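Local coordinates for protein glutathione S-transferase (PDB 4GF0) that binds glutathione and, as a member of the glutathione S-transferase family, probably conjugates it to electrophilic substrates, at residues 43-46 / 47-51; 184-187 / 188-192; 105-108 / 109-112. All coordinates share one frame; numbering follows the deposited sequence.

Contact 1: 43-46 / 47-51; sequences PDYL and AINPK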
ATOM      1  N   PRO A  43      15.244  -2.254  19.605  1.00 30.69           N
ATOM      2  CA  PRO A  43      14.158  -1.916  20.539  1.00 30.82           C
ATOM      3  C   PRO A  43      13.690  -0.458  20.538  1.00 28.39           C
ATOM      4  O   PRO A  43      12.479  -0.233  20.545  1.00 27.50           O
ATOM      5  CB  PRO A  43      14.763  -2.264  21.901  1.00 34.75           C
ATOM      6  CG  PRO A  43      15.626  -3.443  21.606  1.00 36.61           C
ATOM      7  CD  PRO A  43      16.179  -3.228  20.204  1.00 36.49           C
ATOM      8  N   ASP A  44      14.608   0.508  20.543  1.00 27.92           N
ATOM      9  CA  ASP A  44      14.217   1.917  20.590  1.00 25.33           C
ATOM     10  C   ASP A  44      13.322   2.315  19.420  1.00 20.71           C
ATOM     11  O   ASP A  44      12.300   3.001  19.597  1.00 25.95           O
ATOM     12  CB  ASP A  44      15.444   2.834  20.627  1.00 34.61           C
ATOM     13  CG  ASP A  44      16.091   2.895  21.995  1.00 45.10           C
ATOM     14  OD1 ASP A  44      15.458   2.453  22.976  1.00 47.79           O
ATOM     15  OD2 ASP A  44      17.230   3.400  22.087  1.00 49.74           O
ATOM     16  N   TYR A  45      13.705   1.901  18.221  1.00 21.83           N
ATOM     17  CA  TYR A  45      12.888   2.227  17.059  1.00 18.60           C
ATOM     18  C   TYR A  45      11.651   1.327  16.964  1.00 22.16           C
ATOM     19  O   TYR A  45      10.582   1.778  16.558  1.00 22.01           O
ATOM     20  CB  TYR A  45      13.686   2.172  15.752  1.00 18.12           C
ATOM     21  CG  TYR A  45      12.845   2.707  14.636  1.00 16.77           C
ATOM     22  CD1 TYR A  45      12.496   4.047  14.611  1.00 16.32           C
ATOM     23  CD2 TYR A  45      12.326   1.872  13.658  1.00 16.81           C
ATOM     24  CE1 TYR A  45      11.689   4.555  13.611  1.00 16.66           C
ATOM     25  CE2 TYR A  45      11.511   2.373  12.652  1.00 15.97           C
ATOM     26  CZ  TYR A  45      11.206   3.714  12.630  1.00 14.49           C
ATOM     27  OH  TYR A  45      10.388   4.222  11.635  1.00 15.34           O
ATOM     28  N   LEU A  46      11.792   0.061  17.344  1.00 22.28           N
ATOM     29  CA  LEU A  46      10.645  -0.848  17.323  1.00 23.24           C
ATOM     30  C   LEU A  46       9.517  -0.386  18.247  1.00 20.45           C
ATOM     31  O   LEU A  46       8.354  -0.716  18.013  1.00 22.35           O
ATOM     32  CB  LEU A  46      11.056  -2.288  17.656  1.00 22.31           C
ATOM     33  CG  LEU A  46      11.922  -3.034  16.630  1.00 23.77           C
ATOM     34  CD1 LEU A  46      12.292  -4.422  17.139  1.00 27.96           C
ATOM     35  CD2 LEU A  46      11.217  -3.140  15.291  1.00 19.63           C
ATOM     36  N   ALA A  47       9.854   0.378  19.289  1.00 22.16           N
ATOM     37  CA  ALA A  47       8.845   0.959  20.174  1.00 25.89           C
ATOM     38  C   ALA A  47       8.063   2.044  19.438  1.00 27.36           C
ATOM     39  O   ALA A  47       6.937   2.380  19.808  1.00 26.98           O
ATOM     40  CB  ALA A  47       9.490   1.528  21.440  1.00 26.73           C
ATOM     41  N   ILE A  48       8.663   2.590  18.387  1.00 20.71           N
ATOM     42  CA  ILE A  48       7.990   3.596  17.576  1.00 20.27           C
ATOM     43  C   ILE A  48       7.213   2.918  16.459  1.00 20.02           C
ATOM     44  O   ILE A  48       6.021   3.151  16.292  1.00 20.24           O
ATOM     45  CB  ILE A  48       8.996   4.612  16.997  1.00 19.72           C
ATOM     46  CG1 ILE A  48       9.634   5.400  18.147  1.00 22.75           C
ATOM     47  CG2 ILE A  48       8.310   5.557  16.001  1.00 22.30           C
ATOM     48  CD1 ILE A  48      10.737   6.346  17.717  1.00 30.17           C
ATOM     49  N   ASN A  49       7.897   2.070  15.698  1.00 16.96           N
ATOM     50  CA  ASN A  49       7.249   1.278  14.663  1.00 15.06           C
ATOM     51  C   ASN A  49       7.649  -0.182  14.783  1.00 16.97           C
ATOM     52  O   ASN A  49       8.755  -0.559  14.381  1.00 20.34           O
ATOM     53  CB  ASN A  49       7.604   1.787  13.265  1.00 16.13           C
ATOM     54  CG  ASN A  49       6.927   0.974  12.172  1.00 19.14           C
ATOM     55  OD1 ASN A  49       6.026   0.171  12.453  1.00 17.27           O
ATOM     56  ND2 ASN A  49       7.340   1.189  10.921  1.00 15.08           N
ATOM     57  N   PRO A  50       6.753  -1.014  15.341  1.00 18.47           N
ATOM     58  CA  PRO A  50       7.048  -2.438  15.543  1.00 21.08           C
ATOM     59  C   PRO A  50       7.394  -3.172  14.245  1.00 20.69           C
ATOM     60  O   PRO A  50       8.004  -4.237  14.306  1.00 23.90           O
ATOM     61  CB  PRO A  50       5.741  -2.986  16.121  1.00 24.65           C
ATOM     62  CG  PRO A  50       5.086  -1.812  16.766  1.00 26.33           C
ATOM     63  CD  PRO A  50       5.449  -0.631  15.914  1.00 21.58           C
ATOM     64  N   LYS A  51       7.004  -2.623  13.093  1.00 18.65           N
ATOM     65  CA  LYS A  51       7.345  -3.244  11.811  1.00 20.60           C
ATOM     66  C   LYS A  51       8.801  -3.006  11.413  1.00 19.94           C
ATOM     67  O   LYS A  51       9.318  -3.668  10.510  1.00 20.37           O
ATOM     68  CB  LYS A  51       6.389  -2.764  10.709  1.00 19.83           C
ATOM     69  CG  LYS A  51       4.971  -3.279  10.899  1.00 18.73           C
ATOM     70  CD  LYS A  51       4.010  -2.695   9.875  1.00 19.06           C
ATOM     71  CE  LYS A  51       3.641  -1.263  10.220  1.00 14.09           C
ATOM     72  NZ  LYS A  51       2.583  -0.770   9.276  1.00 15.94           N
TER
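Two backbone N-H groups grip the carbonyl oxygen of Tyr45, where the short helix 43-46 runs out. Asn49 N bonds to Tyr45 O at 2.8 Å, almost in line with the carbonyl bond. Ile48 N lies equally near the oxygen, but it comes from above the carbonyl plane. Two residues earlier, Pro43 O accepts from Ala47 N at 3.0 Å. Leu46 O receives no such bond from Pro50, because the proline nitrogen carries no hydrogen. Pro50 CD packs against Leu46 O instead, 3.6 Å away, and Pro50 CA makes a CH...O contact with the same oxygen. Leu46 CD2 lies beside the loop that follows, 3.5 Å from Pro50 O.

The Tyr45 and Asn49 side chains run side by side in the same direction. Both have CG anti to the backbone N (chi1 -172° and 180°), and Tyr45 CE2 comes to 4.0 Å from Asn49 CB. The ring and the amide planes are 69° apart. Tyr45 OH and Asn49 ND2 both bond to the backbone oxygen of Arg53, a residue of the glutathione pocket. Asn49 OD1 takes the N-H of Lys51 at 3.0 Å, from above the amide plane, and closes an Asx turn. Lys51 NZ then reaches Glu67, another pocket residue, in a salt bridge. Ile48 CD1 lies obliquely by the Tyr45 ring.

The chemistry is that of a helix end followed by an Asx turn at Asn49, with Pro50 inside it. Bonds at both OD1 and ND2 probably restrict the rotation of the Asn49 amide. The shared Arg53 oxygen ties this turn to the chain that lines the glutathione site.

Contact 2: 184-187 / 188-192; sequences PKIT and TFMQQ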
ATOM      1  N   PRO A 184      10.626   7.783 -21.932  1.00 25.02           N
ATOM      2  CA  PRO A 184      10.539   9.235 -22.142  1.00 26.92           C
ATOM      3  C   PRO A 184       9.638   9.957 -21.139  1.00 23.46           C
ATOM      4  O   PRO A 184      10.038  11.011 -20.639  1.00 23.73           O
ATOM      5  CB  PRO A 184      10.001   9.372 -23.580  1.00 32.11           C
ATOM      6  CG  PRO A 184       9.576   7.997 -24.002  1.00 34.05           C
ATOM      7  CD  PRO A 184      10.352   7.023 -23.167  1.00 29.71           C
ATOM      8  N   LYS A 185       8.464   9.406 -20.829  1.00 19.61           N
ATOM      9  CA  LYS A 185       7.572  10.071 -19.881  1.00 20.33           C
ATOM     10  C   LYS A 185       8.124  10.061 -18.458  1.00 20.00           C
ATOM     11  O   LYS A 185       8.006  11.056 -17.738  1.00 17.81           O
ATOM     12  CB  LYS A 185       6.155   9.499 -19.948  1.00 24.00           C
ATOM     13  CG  LYS A 185       5.404   9.917 -21.211  1.00 29.41           C
ATOM     14  CD  LYS A 185       3.913   9.662 -21.079  1.00 34.33           C
ATOM     15  CE  LYS A 185       3.641   8.183 -21.049  1.00 41.23           C
ATOM     16  NZ  LYS A 185       2.217   7.867 -20.753  1.00 46.71           N
ATOM     17  N   ILE A 186       8.738   8.951 -18.059  1.00 18.19           N
ATOM     18  CA  ILE A 186       9.388   8.888 -16.755  1.00 18.21           C
ATOM     19  C   ILE A 186      10.514   9.914 -16.703  1.00 17.57           C
ATOM     20  O   ILE A 186      10.693  10.596 -15.700  1.00 19.32           O
ATOM     21  CB  ILE A 186       9.937   7.473 -16.443  1.00 19.17           C
ATOM     22  CG1 ILE A 186       8.779   6.495 -16.228  1.00 21.45           C
ATOM     23  CG2 ILE A 186      10.825   7.498 -15.200  1.00 18.89           C
ATOM     24  CD1 ILE A 186       9.226   5.075 -15.873  1.00 19.41           C
ATOM     25  N   THR A 187      11.249  10.045 -17.804  1.00 18.16           N
ATOM     26  CA  THR A 187      12.356  10.992 -17.863  1.00 18.57           C
ATOM     27  C   THR A 187      11.861  12.425 -17.685  1.00 18.79           C
ATOM     28  O   THR A 187      12.409  13.180 -16.877  1.00 17.90           O
ATOM     29  CB  THR A 187      13.135  10.867 -19.176  1.00 22.75           C
ATOM     30  OG1 THR A 187      13.750   9.575 -19.223  1.00 20.88           O
ATOM     31  CG2 THR A 187      14.218  11.936 -19.264  1.00 25.36           C
ATOM     32  N   THR A 188      10.811  12.785 -18.418  1.00 18.29           N
ATOM     33  CA  THR A 188      10.240  14.126 -18.290  1.00 20.26           C
ATOM     34  C   THR A 188       9.710  14.340 -16.882  1.00 21.03           C
ATOM     35  O   THR A 188       9.887  15.410 -16.304  1.00 17.41           O
ATOM     36  CB  THR A 188       9.119  14.368 -19.312  1.00 23.12           C
ATOM     37  OG1 THR A 188       9.671  14.315 -20.636  1.00 26.41           O
ATOM     38  CG2 THR A 188       8.487  15.731 -19.084  1.00 25.46           C
ATOM     39  N   PHE A 189       9.070  13.311 -16.335  1.00 17.15           N
ATOM     40  CA  PHE A 189       8.536  13.355 -14.971  1.00 16.53           C
ATOM     41  C   PHE A 189       9.640  13.632 -13.947  1.00 17.46           C
ATOM     42  O   PHE A 189       9.494  14.490 -13.071  1.00 15.95           O
ATOM     43  CB  PHE A 189       7.802  12.036 -14.661  1.00 16.36           C
ATOM     44  CG  PHE A 189       7.496  11.836 -13.204  1.00 15.78           C
ATOM     45  CD1 PHE A 189       6.454  12.535 -12.594  1.00 15.55           C
ATOM     46  CD2 PHE A 189       8.242  10.944 -12.439  1.00 15.86           C
ATOM     47  CE1 PHE A 189       6.168  12.359 -11.233  1.00 15.08           C
ATOM     48  CE2 PHE A 189       7.951  10.759 -11.075  1.00 16.90           C
ATOM     49  CZ  PHE A 189       6.918  11.468 -10.477  1.00 16.75           C
ATOM     50  N   MET A 190      10.749  12.911 -14.053  1.00 16.92           N
ATOM     51  CA  MET A 190      11.853  13.096 -13.119  1.00 17.37           C
ATOM     52  C   MET A 190      12.437  14.494 -13.255  1.00 18.88           C
ATOM     53  O   MET A 190      12.841  15.087 -12.274  1.00 17.79           O
ATOM     54  CB  MET A 190      12.955  12.052 -13.349  1.00 19.04           C
ATOM     55  CG  MET A 190      12.501  10.608 -13.147  1.00 21.34           C
ATOM     56  SD  MET A 190      11.944  10.272 -11.466  1.00 28.63           S
ATOM     57  CE  MET A 190      13.517  10.070 -10.611  1.00 38.07           C
ATOM     58  N   GLN A 191      12.485  15.021 -14.469  1.00 18.73           N
ATOM     59  CA  GLN A 191      12.994  16.385 -14.651  1.00 19.23           C
ATOM     60  C   GLN A 191      12.095  17.443 -14.027  1.00 19.23           C
ATOM     61  O   GLN A 191      12.587  18.436 -13.485  1.00 25.78           O
ATOM     62  CB  GLN A 191      13.201  16.686 -16.123  1.00 21.53           C
ATOM     63  CG  GLN A 191      14.320  15.864 -16.722  1.00 24.18           C
ATOM     64  CD  GLN A 191      14.310  15.913 -18.217  1.00 31.76           C
ATOM     65  OE1 GLN A 191      13.354  16.398 -18.825  1.00 34.59           O
ATOM     66  NE2 GLN A 191      15.372  15.409 -18.830  1.00 32.09           N
ATOM     67  N   GLN A 192      10.783  17.250 -14.119  1.00 16.98           N
ATOM     68  CA  GLN A 192       9.855  18.189 -13.495  1.00 16.82           C
ATOM     69  C   GLN A 192       9.973  18.106 -11.983  1.00 17.43           C
ATOM     70  O   GLN A 192       9.998  19.126 -11.303  1.00 17.71           O
ATOM     71  CB  GLN A 192       8.407  17.920 -13.923  1.00 16.76           C
ATOM     72  CG  GLN A 192       8.146  18.139 -15.411  1.00 27.49           C
ATOM     73  CD  GLN A 192       8.412  19.570 -15.836  1.00 39.15           C
ATOM     74  OE1 GLN A 192       8.173  20.516 -15.074  1.00 40.37           O
ATOM     75  NE2 GLN A 192       8.916  19.738 -17.054  1.00 47.00           N
TER
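Pro184 accepts a bond from Thr188: Thr188 N meets Pro184 O at 2.9 Å in the first turn of helix 184-194. Lys185 O takes the N-H of Phe189 in the same way, and Phe189 CB rests 3.2 Å from that oxygen. The Lys185 ammonium points off to the backbone oxygen of Leu149. Ile186 O is bonded by Met190 N at 2.8 Å. Met190 CG also presses on this oxygen, 3.1 Å away. The Ile186 and Met190 side chains lie alongside each other, with Ile186 CG2 at 4.1 Å from Met190 CG. Met190 bends beyond CG and packs on Phe167 and Cys170 of helix 162-170. The Phe189 ring turns one edge to Ile186 O. Thr187 O holds Gln191 N at 3.0 Å. Thr187 CG2 stands anti to the backbone N and lies over the face of the Gln191 amide, 3.7 Å from NE2. Thr187 OG1 bonds back to Tyr183 O.

Ile186 packs on helix 123-148, while Phe189 also lies on helix 162-170. Glu145 accepts from the N-H groups of Lys185 and Ile186 at the helix start. The pattern is that of an amphipathic helix, apolar toward its neighbours and polar along the Thr187-Gln191 edge.

Contact 3: 105-108 / 109-112; sequences TMHV and AHAH. With GSH (glutathione), chain D.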
ATOM      1  N   THR A 105       3.489  -3.597  -5.648  1.00 15.14           N
ATOM      2  CA  THR A 105       4.168  -4.225  -6.780  1.00 14.42           C
ATOM      3  C   THR A 105       5.570  -3.674  -7.012  1.00 15.38           C
ATOM      4  O   THR A 105       6.544  -4.424  -6.989  1.00 16.47           O
ATOM      5  CB  THR A 105       3.339  -4.096  -8.077  1.00 15.62           C
ATOM      6  OG1 THR A 105       2.004  -4.554  -7.831  1.00 17.56           O
ATOM      7  CG2 THR A 105       3.946  -4.941  -9.191  1.00 17.97           C
ATOM      8  N   MET A 106       5.687  -2.369  -7.240  1.00 14.33           N
ATOM      9  CA  MET A 106       6.981  -1.839  -7.652  1.00 14.63           C
ATOM     10  C   MET A 106       7.975  -1.756  -6.493  1.00 15.97           C
ATOM     11  O   MET A 106       9.133  -2.157  -6.638  1.00 16.10           O
ATOM     12  CB  MET A 106       6.833  -0.488  -8.364  1.00 14.80           C
ATOM     13  CG  MET A 106       8.086  -0.072  -9.135  1.00 15.47           C
ATOM     14  SD  MET A 106       7.693   1.246 -10.313  1.00 18.67           S
ATOM     15  CE  MET A 106       9.271   1.540 -11.111  1.00 18.65           C
ATOM     16  N   HIS A 107       7.536  -1.247  -5.340  1.00 14.28           N
ATOM     17  CA  HIS A 107       8.419  -1.221  -4.175  1.00 14.46           C
ATOM     18  C   HIS A 107       8.737  -2.657  -3.790  1.00 14.51           C
ATOM     19  O   HIS A 107       9.867  -2.977  -3.428  1.00 15.86           O
ATOM     20  CB  HIS A 107       7.776  -0.475  -2.996  1.00 14.98           C
ATOM     21  CG  HIS A 107       8.721  -0.194  -1.862  1.00 16.93           C
ATOM     22  ND1 HIS A 107       8.387   0.636  -0.817  1.00 18.09           N
ATOM     23  CD2 HIS A 107       9.977  -0.634  -1.614  1.00 19.68           C
ATOM     24  CE1 HIS A 107       9.400   0.698   0.034  1.00 18.27           C
ATOM     25  NE2 HIS A 107      10.377  -0.058  -0.427  1.00 21.50           N
ATOM     26  N   VAL A 108       7.734  -3.525  -3.880  1.00 15.43           N
ATOM     27  CA  VAL A 108       7.918  -4.930  -3.531  1.00 17.69           C
ATOM     28  C   VAL A 108       8.972  -5.605  -4.417  1.00 18.38           C
ATOM     29  O   VAL A 108       9.802  -6.368  -3.913  1.00 16.70           O
ATOM     30  CB  VAL A 108       6.580  -5.705  -3.559  1.00 14.36           C
ATOM     31  CG1 VAL A 108       6.816  -7.218  -3.484  1.00 15.49           C
ATOM     32  CG2 VAL A 108       5.679  -5.234  -2.413  1.00 14.86           C
ATOM     33  N   ALA A 109       8.955  -5.313  -5.719  1.00 15.91           N
ATOM     34  CA  ALA A 109       9.985  -5.825  -6.623  1.00 17.37           C
ATOM     35  C   ALA A 109      11.370  -5.339  -6.206  1.00 16.96           C
ATOM     36  O   ALA A 109      12.331  -6.110  -6.189  1.00 19.74           O
ATOM     37  CB  ALA A 109       9.694  -5.439  -8.077  1.00 16.73           C
ATOM     38  N   HIS A 110      11.473  -4.058  -5.872  1.00 16.11           N
ATOM     39  CA  HIS A 110      12.745  -3.479  -5.439  1.00 20.03           C
ATOM     40  C   HIS A 110      13.238  -4.136  -4.147  1.00 16.78           C
ATOM     41  O   HIS A 110      14.434  -4.357  -3.974  1.00 19.95           O
ATOM     42  CB  HIS A 110      12.592  -1.972  -5.234  1.00 18.34           C
ATOM     43  CG  HIS A 110      13.763  -1.326  -4.571  1.00 20.80           C
ATOM     44  ND1 HIS A 110      14.938  -1.039  -5.229  1.00 21.03           N
ATOM     45  CD2 HIS A 110      13.937  -0.885  -3.293  1.00 21.65           C
ATOM     46  CE1 HIS A 110      15.789  -0.462  -4.395  1.00 24.14           C
ATOM     47  NE2 HIS A 110      15.195  -0.360  -3.213  1.00 22.25           N
ATOM     48  N   ALA A 111      12.302  -4.453  -3.256  1.00 18.77           N
ATOM     49  CA  ALA A 111      12.624  -4.979  -1.930  1.00 16.39           C
ATOM     50  C   ALA A 111      13.278  -6.346  -2.005  1.00 18.29           C
ATOM     51  O   ALA A 111      13.976  -6.757  -1.076  1.00 19.21           O
ATOM     52  CB  ALA A 111      11.372  -5.045  -1.064  1.00 20.63           C
ATOM     53  N   HIS A 112      13.063  -7.047  -3.112  1.00 16.88           N
ATOM     54  CA  HIS A 112      13.666  -8.367  -3.283  1.00 18.41           C
ATOM     55  C   HIS A 112      15.168  -8.305  -3.551  1.00 24.14           C
ATOM     56  O   HIS A 112      15.848  -9.338  -3.557  1.00 23.48           O
ATOM     57  CB  HIS A 112      12.945  -9.163  -4.376  1.00 18.70           C
ATOM     58  CG  HIS A 112      11.640  -9.731  -3.935  1.00 16.93           C
ATOM     59  ND1 HIS A 112      10.504  -8.958  -3.742  1.00 16.36           N
ATOM     60  CD2 HIS A 112      11.284 -10.995  -3.607  1.00 17.22           C
ATOM     61  CE1 HIS A 112       9.514  -9.729  -3.341  1.00 19.65           C
ATOM     62  NE2 HIS A 112       9.961 -10.974  -3.253  1.00 21.44           N
TER
HETATM   63  N1  GSH D 302       4.933  -0.786   3.035  1.00 17.62           N
HETATM   64  CA1 GSH D 302       5.872   0.106   3.678  1.00 18.42           C
HETATM   65  C1  GSH D 302       5.566   1.522   3.306  1.00 20.22           C
HETATM   66  O11 GSH D 302       5.737   2.450   4.143  1.00 14.13           O
HETATM   67  O12 GSH D 302       5.159   1.796   2.145  1.00 17.94           O
HETATM   68  CB1 GSH D 302       7.279  -0.203   3.222  1.00 17.64           C
HETATM   69  CG1 GSH D 302       8.234   0.404   4.253  1.00 13.14           C
HETATM   70  CD1 GSH D 302       9.654  -0.107   3.985  1.00 16.92           C
HETATM   71  OE1 GSH D 302       9.863  -1.292   3.724  1.00 15.45           O
HETATM   72  N2  GSH D 302      10.762   0.842   4.044  1.00 16.71           N
HETATM   73  CA2 GSH D 302      12.107   0.377   3.807  1.00 17.77           C
HETATM   74  C2  GSH D 302      12.686  -0.032   5.135  1.00 19.24           C
HETATM   75  O2  GSH D 302      12.328   0.516   6.170  1.00 17.38           O
HETATM   76  CB2 GSH D 302      12.951   1.456   3.209  1.00 18.11           C
HETATM   77  SG2 GSH D 302      12.373   1.834   1.563  1.00 22.17           S
HETATM   78  N3  GSH D 302      13.672  -1.101   5.226  1.00 16.98           N
HETATM   79  CA3 GSH D 302      14.206  -1.447   6.539  1.00 15.92           C
HETATM   80  C3  GSH D 302      14.382  -2.938   6.685  1.00 25.11           C
HETATM   81  O31 GSH D 302      13.783  -3.731   5.903  1.00 22.91           O
HETATM   82  O32 GSH D 302      15.118  -3.402   7.613  1.00 22.34           O
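The His112 imidazole folds back onto its own helix end: His112 ND1 donates to Val108 O at 2.7 Å. The oxygen lies in the ring plane, and the N-H points nearly straight at it (160°). The backbone N-H groups of Ala111 and His112 add only weak bonds to Val108 O. CG of His112 stands beside the backbone N (chi1 -77°), which carries the ring back along Val108. Val108 CG1 then meets His112 CE1 at 3.7 Å. His112 NE2 is hydrogen-bonded to His112 NE2 of the second subunit. Since ND1 already donates, the pair probably shares one extra proton. A leucine here would probably leave Val108 O with only weak bonds and strip the subunit boundary of its histidine pair.

Regular helical bonds precede this end. Ala109 N meets Thr105 O at 2.9 Å, and Ala111 N meets His107 O at the same length. The His107 side chain projects toward the ligand, and its NE2 lies 3.4 Å from SG2 of glutathione, with the sulfur near the ring plane. His110 CD2 stands 4.3 Å from His107 CD2, while His110 ND1 bonds Asp176.

Trp172 meets the rings of both His107 and His110. Met106, Ala109 and His112 pack on helix 123-148. Helix 89-111 thus lies between that helix and the glutathione pocket, and Val108 touches Val108 of the second subunit.

Contact 3 is the buried one of the three, while contacts 1 and 2 are only partly buried. Contact 1 belongs to the N-terminal thioredoxin-like domain. Contacts 2 and 3 sit on different helices, and both pack against helix 123-148. Contacts 1 and 2 lie on opposite sides of the chain's centre, their own centres about 36 Å apart. Contacts 1 and 3 both touch the second subunit; no other protein chain of the assembly touches contact 2. The chemistry follows the place. Contact 2 keeps an unbroken run of i to i+4 helical bonds. Contacts 1 and 3 are helix ends, one turned by asparagine and proline, the other closed by the His112 ring at the subunit boundary, while His107 faces glutathione.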